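Local coordinates for protein indole-3-acetic acid-amido synthetase GH3.15 (Arabidopsis thaliana, PDB 6E1Q) that conjugates amino acids, glutamine and possibly cysteine, to the auxin precursor indole-3-butyric acid, using ATP to activate the acid, at residues I35-G47 and R76-R89. Sequence-based numbering, arbitrary orientation. Where two conformers were deposited one is given.
Sequences ILSRNAQTEYLRG and RIANGEPSDLICDR
Polar bonds dominate this junction in the N-terminal GH3 domain, where the turn between helices 24-38 and 43-49 meets the chain that leads from helix 67-78 to strand 91-97. Two backbone amides at the start of helix 43-49 point at the 3-10 turn 83-85: E43 N donates to D84 O (2.9 Å) and Y44 N to L85 O (2.7 Å). First-turn amides lack helical acceptors, and here carbonyls of the other segment supply them. T42 is the N-cap, its OG1 accepting from L45 N; with OG1 set between backbone N and carbonyl carbon (chi1 63°), CG2 turns to the peptide joining I86 to C87, 3.5 Å from C87 N. N39 suits the end of the preceding helix because its amide works at both ends: ND2 returns to I35 O, while OD1 takes D88 N (2.8 Å) almost head-on. D88 OD1 binds R89 NE, while R89 NH2 reaches F398 O. Farther out, E43 extends its chain, CG opposite its backbone N (chi1 169°), and R76 meets it end-on, NH1 on OE2 and NH2 on OE1, both 3.1 Å; the two planes are 38° apart, a twisted pair. The R76 guanidinium also holds E81 side-on through NE and NH2, and L85 CD1 lies 3.4 Å over its centre. A leucine in place of R76 would probably leave E43 OE1 and E81 OE2, 5.1 Å apart, without the charge that joins them. The Y44 ring leads away from the 76-89 segment and meets Y73 of helix 67-78 and F48 edge-to-face. The motif is a side-chain N-cap whose remaining first-turn amides are taken by 3-10 carbonyls, tying a helix-connecting turn to segment 76-89.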
loop_
_atom_site.group_PDB
_atom_site.type_symbol
_atom_site.label_atom_id
_atom_site.label_comp_id
_atom_site.label_asym_id
_atom_site.label_seq_id
_atom_site.Cartn_x
_atom_site.Cartn_y
_atom_site.Cartn_z
ATOM N N ILE A 35 8.867 21.396 17.093
ATOM C CA ILE A 35 8.004 21.812 15.989
ATOM C C ILE A 35 7.370 23.161 16.283
ATOM O O ILE A 35 7.380 24.066 15.438
ATOM C CB ILE A 35 6.926 20.752 15.716
ATOM C CG1 ILE A 35 7.555 19.525 15.064
ATOM C CG2 ILE A 35 5.817 21.348 14.816
ATOM C CD1 ILE A 35 6.589 18.339 14.950
ATOM N N LEU A 36 6.795 23.309 17.484
ATOM C CA LEU A 36 6.107 24.548 17.824
ATOM C C LEU A 36 7.072 25.720 17.930
ATOM O O LEU A 36 6.706 26.855 17.598
ATOM C CB LEU A 36 5.334 24.386 19.133
ATOM C CG LEU A 36 4.246 23.307 19.120
ATOM C CD1 LEU A 36 3.399 23.391 20.372
ATOM C CD2 LEU A 36 3.382 23.376 17.857
ATOM N N SER A 37 8.299 25.478 18.402
ATOM C CA SER A 37 9.268 26.568 18.501
ATOM C C SER A 37 9.765 26.987 17.121
ATOM O O SER A 37 9.783 28.175 16.794
ATOM C CB SER A 37 10.441 26.167 19.398
ATOM O OG SER A 37 9.994 25.643 20.636
ATOM N N ARG A 38 10.156 26.019 16.291
ATOM C CA ARG A 38 10.729 26.355 14.992
ATOM C C ARG A 38 9.694 26.956 14.049
ATOM O O ARG A 38 10.052 27.771 13.188
ATOM C CB ARG A 38 11.383 25.116 14.366
ATOM C CG ARG A 38 12.812 24.879 14.881
ATOM C CD ARG A 38 13.337 23.455 14.671
ATOM N NE ARG A 38 14.334 23.096 15.690
ATOM C CZ ARG A 38 14.899 21.893 15.823
ATOM N NH1 ARG A 38 14.581 20.897 15.002
ATOM N NH2 ARG A 38 15.782 21.681 16.789
ATOM N N ASN A 39 8.414 26.598 14.203
ATOM C CA ASN A 39 7.371 27.032 13.278
ATOM C C ASN A 39 6.459 28.098 13.872
ATOM O O ASN A 39 5.365 28.335 13.347
ATOM C CB ASN A 39 6.547 25.830 12.814
ATOM C CG ASN A 39 7.362 24.864 11.987
ATOM O OD1 ASN A 39 7.743 25.167 10.854
ATOM N ND2 ASN A 39 7.647 23.698 12.552
ATOM N N ALA A 40 6.915 28.772 14.931
ATOM C CA ALA A 40 6.068 29.691 15.684
ATOM C C ALA A 40 5.654 30.910 14.869
ATOM O O ALA A 40 4.634 31.537 15.175
ATOM C CB ALA A 40 6.796 30.142 16.954
ATOM N N GLN A 41 6.431 31.292 13.859
ATOM C CA GLN A 41 6.077 32.462 13.072
ATOM C C GLN A 41 5.513 32.103 11.701
ATOM O O GLN A 41 5.324 33.001 10.875
ATOM C CB GLN A 41 7.277 33.402 12.937
ATOM C CG GLN A 41 7.694 34.058 14.263
ATOM C CD GLN A 41 6.600 34.955 14.857
ATOM O OE1 GLN A 41 5.987 34.618 15.876
ATOM N NE2 GLN A 41 6.356 36.099 14.221
ATOM N N THR A 42 5.227 30.823 11.439
ATOM C CA THR A 42 4.490 30.481 10.226
ATOM C C THR A 42 3.097 31.103 10.278
ATOM O O THR A 42 2.540 31.352 11.352
ATOM C CB THR A 42 4.350 28.965 10.037
ATOM O OG1 THR A 42 3.582 28.403 11.114
ATOM C CG2 THR A 42 5.708 28.293 9.945
ATOM N N GLU A 43 2.532 31.367 9.103
ATOM C CA GLU A 43 1.178 31.909 9.079
ATOM C C GLU A 43 0.207 30.951 9.752
ATOM O O GLU A 43 -0.642 31.370 10.537
ATOM C CB GLU A 43 0.738 32.192 7.641
ATOM C CG GLU A 43 -0.738 32.495 7.534
ATOM C CD GLU A 43 -1.192 32.839 6.122
ATOM O OE1 GLU A 43 -0.393 33.376 5.316
ATOM O OE2 GLU A 43 -2.368 32.567 5.825
ATOM N N TYR A 44 0.358 29.652 9.496
ATOM C CA TYR A 44 -0.584 28.677 10.040
ATOM C C TYR A 44 -0.535 28.636 11.566
ATOM O O TYR A 44 -1.568 28.750 12.237
ATOM C CB TYR A 44 -0.304 27.283 9.462
ATOM C CG TYR A 44 -1.407 26.309 9.818
ATOM C CD1 TYR A 44 -2.532 26.203 9.016
ATOM C CD2 TYR A 44 -1.352 25.539 10.984
ATOM C CE1 TYR A 44 -3.560 25.352 9.336
ATOM C CE2 TYR A 44 -2.383 24.676 11.310
ATOM C CZ TYR A 44 -3.484 24.585 10.472
ATOM O OH TYR A 44 -4.533 23.751 10.755
ATOM N N LEU A 45 0.656 28.460 12.136
ATOM C CA LEU A 45 0.737 28.227 13.577
ATOM C C LEU A 45 0.481 29.504 14.364
ATOM O O LEU A 45 -0.193 29.476 15.402
ATOM C CB LEU A 45 2.099 27.632 13.937
ATOM C CG LEU A 45 2.117 26.647 15.099
ATOM C CD1 LEU A 45 1.016 25.608 14.913
ATOM C CD2 LEU A 45 3.491 25.996 15.196
ATOM N N ARG A 46 1.002 30.636 13.882
ATOM C CA ARG A 46 0.859 31.889 14.613
ATOM C C ARG A 46 -0.609 32.277 14.753
ATOM O O ARG A 46 -1.010 32.859 15.768
ATOM C CB ARG A 46 1.658 32.998 13.916
ATOM C CG ARG A 46 1.323 34.424 14.363
ATOM C CD ARG A 46 0.799 35.276 13.208
ATOM N NE ARG A 46 1.775 35.387 12.126
ATOM C CZ ARG A 46 1.463 35.528 10.839
ATOM N NH1 ARG A 46 0.193 35.565 10.459
ATOM N NH2 ARG A 46 2.423 35.617 9.929
ATOM N N GLY A 47 -1.428 31.938 13.755
ATOM C CA GLY A 47 -2.842 32.247 13.822
ATOM C C GLY A 47 -3.564 31.570 14.965
ATOM O O GLY A 47 -4.604 32.066 15.418
ATOM N N ARG A 76 -1.847 27.537 -2.164
ATOM C CA ARG A 76 -1.174 28.834 -2.224
ATOM C C ARG A 76 0.332 28.668 -2.352
ATOM O O ARG A 76 0.979 29.432 -3.085
ATOM C CB ARG A 76 -1.533 29.716 -1.017
ATOM C CG ARG A 76 -3.049 29.977 -0.901
ATOM C CD ARG A 76 -3.501 30.697 0.374
ATOM N NE ARG A 76 -2.599 31.739 0.845
ATOM C CZ ARG A 76 -2.436 32.065 2.120
ATOM N NH1 ARG A 76 -3.074 31.391 3.075
ATOM N NH2 ARG A 76 -1.608 33.044 2.446
ATOM N N ILE A 77 0.914 27.677 -1.666
ATOM C CA ILE A 77 2.346 27.460 -1.848
ATOM C C ILE A 77 2.625 27.001 -3.272
ATOM O O ILE A 77 3.583 27.456 -3.921
ATOM C CB ILE A 77 2.873 26.449 -0.812
ATOM C CG1 ILE A 77 2.914 27.072 0.585
ATOM C CG2 ILE A 77 4.244 25.917 -1.234
ATOM C CD1 ILE A 77 2.813 26.043 1.735
ATOM N N ALA A 78 1.782 26.096 -3.781
ATOM C CA ALA A 78 1.922 25.633 -5.155
ATOM C C ALA A 78 1.896 26.793 -6.134
ATOM O O ALA A 78 2.516 26.717 -7.210
ATOM C CB ALA A 78 0.810 24.635 -5.482
ATOM N N ASN A 79 1.207 27.878 -5.774
ATOM C CA ASN A 79 1.074 29.034 -6.649
ATOM C C ASN A 79 2.180 30.070 -6.470
ATOM O O ASN A 79 2.226 31.056 -7.225
ATOM C CB ASN A 79 -0.281 29.714 -6.443
ATOM C CG ASN A 79 -0.630 30.632 -7.608
ATOM O OD1 ASN A 79 -0.667 30.191 -8.760
ATOM N ND2 ASN A 79 -0.843 31.916 -7.319
ATOM N N GLY A 80 3.074 29.891 -5.507
ATOM C CA GLY A 80 4.201 30.798 -5.353
ATOM C C GLY A 80 4.322 31.466 -3.995
ATOM O O GLY A 80 5.296 32.199 -3.778
ATOM N N GLU A 81 3.383 31.269 -3.069
ATOM C CA GLU A 81 3.537 31.861 -1.747
ATOM C C GLU A 81 4.594 31.083 -0.955
ATOM O O GLU A 81 4.812 29.896 -1.199
ATOM C CB GLU A 81 2.205 31.861 -1.000
ATOM C CG GLU A 81 1.159 32.735 -1.694
ATOM C CD GLU A 81 0.062 33.245 -0.774
ATOM O OE1 GLU A 81 -1.109 33.112 -1.174
ATOM O OE2 GLU A 81 0.348 33.836 0.287
ATOM N N PRO A 82 5.273 31.728 -0.008
ATOM C CA PRO A 82 6.438 31.080 0.612
ATOM C C PRO A 82 6.048 29.927 1.527
ATOM O O PRO A 82 4.916 29.815 2.009
ATOM C CB PRO A 82 7.123 32.219 1.391
ATOM C CG PRO A 82 6.099 33.336 1.452
ATOM C CD PRO A 82 5.205 33.178 0.284
ATOM N N SER A 83 7.033 29.048 1.750
ATOM C CA SER A 83 6.851 27.876 2.609
ATOM C C SER A 83 6.377 28.234 4.015
ATOM O O SER A 83 5.736 27.396 4.670
ATOM C CB SER A 83 8.167 27.088 2.707
ATOM O OG SER A 83 8.500 26.455 1.475
ATOM N N ASP A 84 6.661 29.458 4.489
ATOM C CA ASP A 84 6.320 29.839 5.859
ATOM C C ASP A 84 4.839 30.122 6.062
ATOM O O ASP A 84 4.461 30.588 7.144
ATOM C CB ASP A 84 7.158 31.043 6.330
ATOM C CG ASP A 84 6.821 32.346 5.602
ATOM O OD1 ASP A 84 5.690 32.520 5.109
ATOM O OD2 ASP A 84 7.705 33.224 5.547
ATOM N N LEU A 85 3.994 29.902 5.053
ATOM C CA LEU A 85 2.575 29.735 5.352
ATOM C C LEU A 85 2.385 28.617 6.375
ATOM O O LEU A 85 1.522 28.710 7.255
ATOM C CB LEU A 85 1.785 29.405 4.079
ATOM C CG LEU A 85 1.736 30.373 2.899
ATOM C CD1 LEU A 85 0.483 30.146 2.035
ATOM C CD2 LEU A 85 1.815 31.804 3.350
ATOM N N ILE A 86 3.174 27.544 6.261
ATOM C CA ILE A 86 3.000 26.367 7.110
ATOM C C ILE A 86 4.300 25.852 7.714
ATOM O O ILE A 86 4.261 25.144 8.738
ATOM C CB ILE A 86 2.305 25.223 6.328
ATOM C CG1 ILE A 86 3.214 24.753 5.186
ATOM C CG2 ILE A 86 0.945 25.646 5.818
ATOM C CD1 ILE A 86 2.715 23.542 4.434
ATOM N N CYS A 87 5.466 26.156 7.155
ATOM C CA CYS A 87 6.696 25.488 7.553
ATOM C C CYS A 87 7.850 26.478 7.547
ATOM O O CYS A 87 7.979 27.289 6.625
ATOM C CB CYS A 87 7.002 24.303 6.611
ATOM S SG CYS A 87 8.305 23.218 7.215
ATOM N N ASP A 88 8.691 26.406 8.580
ATOM C CA ASP A 88 9.853 27.280 8.683
ATOM C C ASP A 88 10.998 26.852 7.775
ATOM O O ASP A 88 12.004 27.565 7.691
ATOM C CB ASP A 88 10.356 27.344 10.129
ATOM C CG ASP A 88 11.242 26.156 10.503
ATOM O OD1 ASP A 88 10.932 25.018 10.091
ATOM O OD2 ASP A 88 12.259 26.359 11.206
ATOM N N ARG A 89 10.891 25.705 7.123
ATOM C CA ARG A 89 11.891 25.278 6.164
ATOM C C ARG A 89 11.284 25.209 4.768
ATOM O O ARG A 89 10.066 25.059 4.620
ATOM C CB ARG A 89 12.487 23.923 6.575
ATOM C CG ARG A 89 13.502 24.070 7.721
ATOM C CD ARG A 89 13.594 22.843 8.616
ATOM N NE ARG A 89 12.377 22.647 9.398
ATOM C CZ ARG A 89 11.529 21.638 9.213
ATOM N NH1 ARG A 89 11.784 20.728 8.282
ATOM N NH2 ARG A 89 10.433 21.536 9.960
#